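Local coordinates for protein putative prolyl-tRNA synthetase (PDB 5XIL) that probably joins L-proline to its cognate tRNA at the expense of ATP, as a class II aminoacyl-tRNA synthetase acting in protein synthesis, at residues Ala42-Val45 against Trp46-Val49; Arg267-Gly270 against Val271-Met274. All coordinates share one frame; numbering follows the deposited sequence.

Interaction 1: Ala42-Val45 against Trp46-Val49; sequences AYYV and WKCV
Near the start of the α-helix 40-60, at the dimer interface of this class II synthetase, two side-chain contacts, one between aromatic rings and one between a sulfur and a ring, show how residues three and four apart along a helix can pair: Tyr43 with Trp46, and Tyr44 with Cys48. The first is an offset edge-to-face pair. The edge of the Trp46 five-membered ring is directed at the face of the Tyr43 ring, with the centroids 5.7 Å apart. The two planes meet at 65°. Trp46 CD1 does the touching, 4.0 Å from Tyr43 CE1, while Tyr43 OH reaches the indole edge in its plane. Trp46 CB lies over one face of the tyrosine. Tyr43 and Trp46 both swing CG anti to the backbone N, which carries the two rings out on the same flank of the helix.

One residue further along the chain, Tyr44 meets Cys48, four residues on, in a sulfur-aromatic contact. Cys48 SG sits 3.8 Å from the centroid of the Tyr44 ring. Its approach is oblique, 38° off the ring normal, and it presses closest on one ring carbon, with 3.2 Å between Cys48 SG and Tyr44 CE2. The sulfur can get there because chi1 of -71° holds it beside its own backbone N, directed back toward the N-terminal end of the helix and Tyr44. Beneath both pairs run regular i to i+4 bonds, such as Lys47 N to Tyr43 O at 2.9 Å.

The flanks face different neighbours. Tyr43 and Trp46 pack on Leu157 of strand 156-165, and Trp46 and Val49 on Leu264 of strand 253-265. Lys47 NZ forms a salt bridge with Glu58 of the second subunit, against which Tyr44 also packs, whereas Val45 turns to helix 267-276.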
loop_
_atom_site.group_PDB
_atom_site.type_symbol
_atom_site.label_atom_id
_atom_site.label_comp_id
_atom_site.label_asym_id
_atom_site.label_seq_id
_atom_site.Cartn_x
_atom_site.Cartn_y
_atom_site.Cartn_z
ATOM N N ALA A 42 3.959 -10.245 -11.548
ATOM C CA ALA A 42 4.875 -10.148 -10.444
ATOM C C ALA A 42 4.497 -9.106 -9.366
ATOM O O ALA A 42 4.605 -9.351 -8.159
ATOM C CB ALA A 42 6.259 -9.878 -10.952
ATOM N N TYR A 43 4.117 -7.903 -9.792
ATOM C CA TYR A 43 3.726 -6.860 -8.849
ATOM C C TYR A 43 2.622 -7.259 -7.850
ATOM O O TYR A 43 2.668 -6.864 -6.690
ATOM C CB TYR A 43 3.343 -5.537 -9.558
ATOM C CG TYR A 43 3.406 -4.384 -8.574
ATOM C CD1 TYR A 43 4.643 -3.798 -8.240
ATOM C CD2 TYR A 43 2.291 -3.988 -7.842
ATOM C CE1 TYR A 43 4.712 -2.776 -7.294
ATOM C CE2 TYR A 43 2.367 -2.954 -6.896
ATOM C CZ TYR A 43 3.600 -2.367 -6.657
ATOM O OH TYR A 43 3.718 -1.413 -5.702
ATOM N N TYR A 44 1.643 -8.035 -8.302
ATOM C CA TYR A 44 0.559 -8.521 -7.434
ATOM C C TYR A 44 1.153 -9.185 -6.228
ATOM O O TYR A 44 0.626 -9.069 -5.102
ATOM C CB TYR A 44 -0.346 -9.511 -8.133
ATOM C CG TYR A 44 -1.512 -9.864 -7.322
ATOM C CD1 TYR A 44 -2.595 -8.998 -7.256
ATOM C CD2 TYR A 44 -1.571 -11.072 -6.628
ATOM C CE1 TYR A 44 -3.708 -9.315 -6.460
ATOM C CE2 TYR A 44 -2.645 -11.409 -5.823
ATOM C CZ TYR A 44 -3.711 -10.522 -5.737
ATOM O OH TYR A 44 -4.779 -10.827 -4.978
ATOM N N VAL A 45 2.281 -9.882 -6.447
ATOM C CA VAL A 45 2.954 -10.521 -5.296
ATOM C C VAL A 45 3.379 -9.486 -4.209
ATOM O O VAL A 45 3.118 -9.674 -3.064
ATOM C CB VAL A 45 4.139 -11.392 -5.743
ATOM C CG1 VAL A 45 4.760 -12.018 -4.551
ATOM C CG2 VAL A 45 3.685 -12.428 -6.748
ATOM N N TRP A 46 3.988 -8.384 -4.641
ATOM C CA TRP A 46 4.404 -7.269 -3.790
ATOM C C TRP A 46 3.185 -6.638 -3.155
ATOM O O TRP A 46 3.152 -6.461 -1.953
ATOM C CB TRP A 46 5.259 -6.284 -4.564
ATOM C CG TRP A 46 5.924 -5.299 -3.624
ATOM C CD1 TRP A 46 5.670 -3.988 -3.567
ATOM C CD2 TRP A 46 6.862 -5.581 -2.544
ATOM N NE1 TRP A 46 6.428 -3.397 -2.551
ATOM C CE2 TRP A 46 7.137 -4.367 -1.895
ATOM C CE3 TRP A 46 7.447 -6.728 -2.054
ATOM C CZ2 TRP A 46 8.037 -4.270 -0.811
ATOM C CZ3 TRP A 46 8.349 -6.643 -1.017
ATOM C CH2 TRP A 46 8.633 -5.431 -0.395
ATOM N N LYS A 47 2.114 -6.488 -3.917
ATOM C CA LYS A 47 0.864 -5.926 -3.326
ATOM C C LYS A 47 0.383 -6.800 -2.154
ATOM O O LYS A 47 0.003 -6.292 -1.120
ATOM C CB LYS A 47 -0.205 -5.848 -4.385
ATOM C CG LYS A 47 -1.343 -5.036 -3.946
ATOM C CD LYS A 47 -2.451 -5.178 -4.994
ATOM C CE LYS A 47 -3.155 -3.859 -5.241
ATOM N NZ LYS A 47 -4.307 -4.092 -6.171
ATOM N N CYS A 48 0.468 -8.106 -2.319
ATOM C CA CYS A 48 0.054 -9.102 -1.329
ATOM C C CYS A 48 0.924 -9.019 -0.098
ATOM O O CYS A 48 0.443 -9.086 1.049
ATOM C CB CYS A 48 0.103 -10.536 -1.856
ATOM S SG CYS A 48 -1.198 -10.871 -3.052
ATOM N N VAL A 49 2.234 -8.867 -0.356
ATOM C CA VAL A 49 3.170 -8.694 0.730
ATOM C C VAL A 49 2.915 -7.422 1.519
ATOM O O VAL A 49 2.924 -7.404 2.803
ATOM C CB VAL A 49 4.628 -8.745 0.239
ATOM C CG1 VAL A 49 5.596 -8.332 1.352
ATOM C CG2 VAL A 49 4.939 -10.116 -0.319
#

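Interaction 2: Arg267-Gly270 against Val271-Met274; sequences RVIG and VMIM
Within helix 267-276, in the class II catalytic core domain, Ile269 and Ile273 meet one turn apart, and the helix illustrates how backbone regularity can carry a contact whose side chains touch one another lightly. The tight part is the main chain, on whose carbonyl oxygens side-chain carbons also sit close. Four successive i to i+4 hydrogen bonds join the two halves, the straightest from Val271 N to Arg267 O at 3.0 Å, with an N-H...O angle of 171°. Gly270 adds no side chain.

Side chain to side chain, the fit is looser. Ile269 CG2 stands 4.0 Å from Ile273 CD1 and 4.3 Å from Met272 CE, the methionine methyl being folded back by a bend at its last torsion (chi3 70°). Arg267 is the one partly exposed member, the others being buried; its aliphatic part lies across Val271, 4.0 Å separating Arg267 CG from Val271 CG2, and its guanidinium group leaves the contact to bond Gln226 O and Ile151 O. Tyr186 of helix 168-189 packs on Val268 and Val271, and helix 13-23 on Ile273 and Met274. At the far end, Met274 CG is 3.2 Å from Gly270 O, the same oxygen that accepts the hydrogen bond from Met274 N.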
loop_
_atom_site.group_PDB
_atom_site.type_symbol
_atom_site.label_atom_id
_atom_site.label_comp_id
_atom_site.label_asym_id
_atom_site.label_seq_id
_atom_site.Cartn_x
_atom_site.Cartn_y
_atom_site.Cartn_z
ATOM N N ARG A 267 13.267 -8.699 -3.268
ATOM C CA ARG A 267 13.996 -9.931 -3.310
ATOM C C ARG A 267 13.102 -11.165 -3.000
ATOM O O ARG A 267 13.366 -12.278 -3.508
ATOM C CB ARG A 267 15.206 -9.917 -2.373
ATOM C CG ARG A 267 15.745 -11.316 -2.112
ATOM C CD ARG A 267 16.899 -11.316 -1.194
ATOM N NE ARG A 267 17.994 -10.756 -1.951
ATOM C CZ ARG A 267 19.229 -10.756 -1.530
ATOM N NH1 ARG A 267 19.507 -11.288 -0.360
ATOM N NH2 ARG A 267 20.167 -10.223 -2.302
ATOM N N VAL A 268 12.040 -10.976 -2.156
ATOM C CA VAL A 268 11.202 -12.106 -1.876
ATOM C C VAL A 268 10.639 -12.702 -3.167
ATOM O O VAL A 268 10.384 -13.935 -3.221
ATOM C CB VAL A 268 10.049 -11.801 -0.864
ATOM C CG1 VAL A 268 10.538 -11.234 0.456
ATOM C CG2 VAL A 268 9.062 -10.869 -1.477
ATOM N N ILE A 269 10.401 -11.884 -4.178
ATOM C CA ILE A 269 9.796 -12.369 -5.396
ATOM C C ILE A 269 10.814 -13.277 -6.138
ATOM O O ILE A 269 10.464 -14.317 -6.662
ATOM C CB ILE A 269 9.336 -11.201 -6.330
ATOM C CG1 ILE A 269 8.267 -10.329 -5.600
ATOM C CG2 ILE A 269 8.890 -11.729 -7.683
ATOM C CD1 ILE A 269 7.907 -9.117 -6.352
ATOM N N GLY A 270 12.053 -12.816 -6.238
ATOM C CA GLY A 270 13.098 -13.622 -6.879
ATOM C C GLY A 270 13.301 -14.969 -6.159
ATOM O O GLY A 270 13.448 -16.004 -6.802
ATOM N N VAL A 271 13.323 -14.971 -4.839
ATOM C CA VAL A 271 13.456 -16.197 -4.065
ATOM C C VAL A 271 12.317 -17.170 -4.409
ATOM O O VAL A 271 12.523 -18.338 -4.686
ATOM C CB VAL A 271 13.498 -15.932 -2.551
ATOM C CG1 VAL A 271 13.451 -17.213 -1.727
ATOM C CG2 VAL A 271 14.792 -15.175 -2.153
ATOM N N MET A 272 11.131 -16.632 -4.407
ATOM C CA MET A 272 9.908 -17.396 -4.732
ATOM C C MET A 272 9.992 -18.082 -6.088
ATOM O O MET A 272 9.708 -19.271 -6.187
ATOM C CB MET A 272 8.695 -16.463 -4.604
ATOM C CG MET A 272 7.374 -17.164 -4.933
ATOM S SD MET A 272 6.062 -15.951 -5.215
ATOM C CE MET A 272 6.461 -15.183 -6.702
ATOM N N ILE A 273 10.415 -17.351 -7.097
ATOM C CA ILE A 273 10.633 -17.892 -8.441
ATOM C C ILE A 273 11.664 -18.979 -8.476
ATOM O O ILE A 273 11.425 -20.077 -8.993
ATOM C CB ILE A 273 11.032 -16.774 -9.395
ATOM C CG1 ILE A 273 9.884 -15.770 -9.618
ATOM C CG2 ILE A 273 11.474 -17.342 -10.759
ATOM C CD1 ILE A 273 10.379 -14.451 -10.131
ATOM N N MET A 274 12.774 -18.724 -7.805
ATOM C CA MET A 274 13.882 -19.658 -7.805
ATOM C C MET A 274 13.541 -20.925 -7.045
ATOM O O MET A 274 14.047 -22.045 -7.383
ATOM C CB MET A 274 15.095 -18.984 -7.149
ATOM C CG MET A 274 15.687 -17.928 -8.006
ATOM S SD MET A 274 17.247 -17.324 -7.466
ATOM C CE MET A 274 17.332 -16.122 -8.789
#

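In the fold
Interactions 1 and 2 are both buried, and each lies within one helix, but interaction 1 combines aromatic and sulfur contacts with an intersubunit salt bridge, whereas interaction 2 is apolar, apart from the guanidinium group of Arg267, which bonds elsewhere. In the first, Tyr43, Tyr44 and Lys47 reach the second subunit, while Val45, Trp46 and Val49 pack within their own chain; the second is touched by no other chain and lies nearer the chain centre. Their centres are 11 Å apart, and the helices meet by van der Waals packing: Val45 CG2 lies 3.9 Å from Met272 CE, and Val45 CG1 4.0 Å from Ile269 CG1. Helix 40-60 thus packs on helix 267-276 as well as on strands of the core.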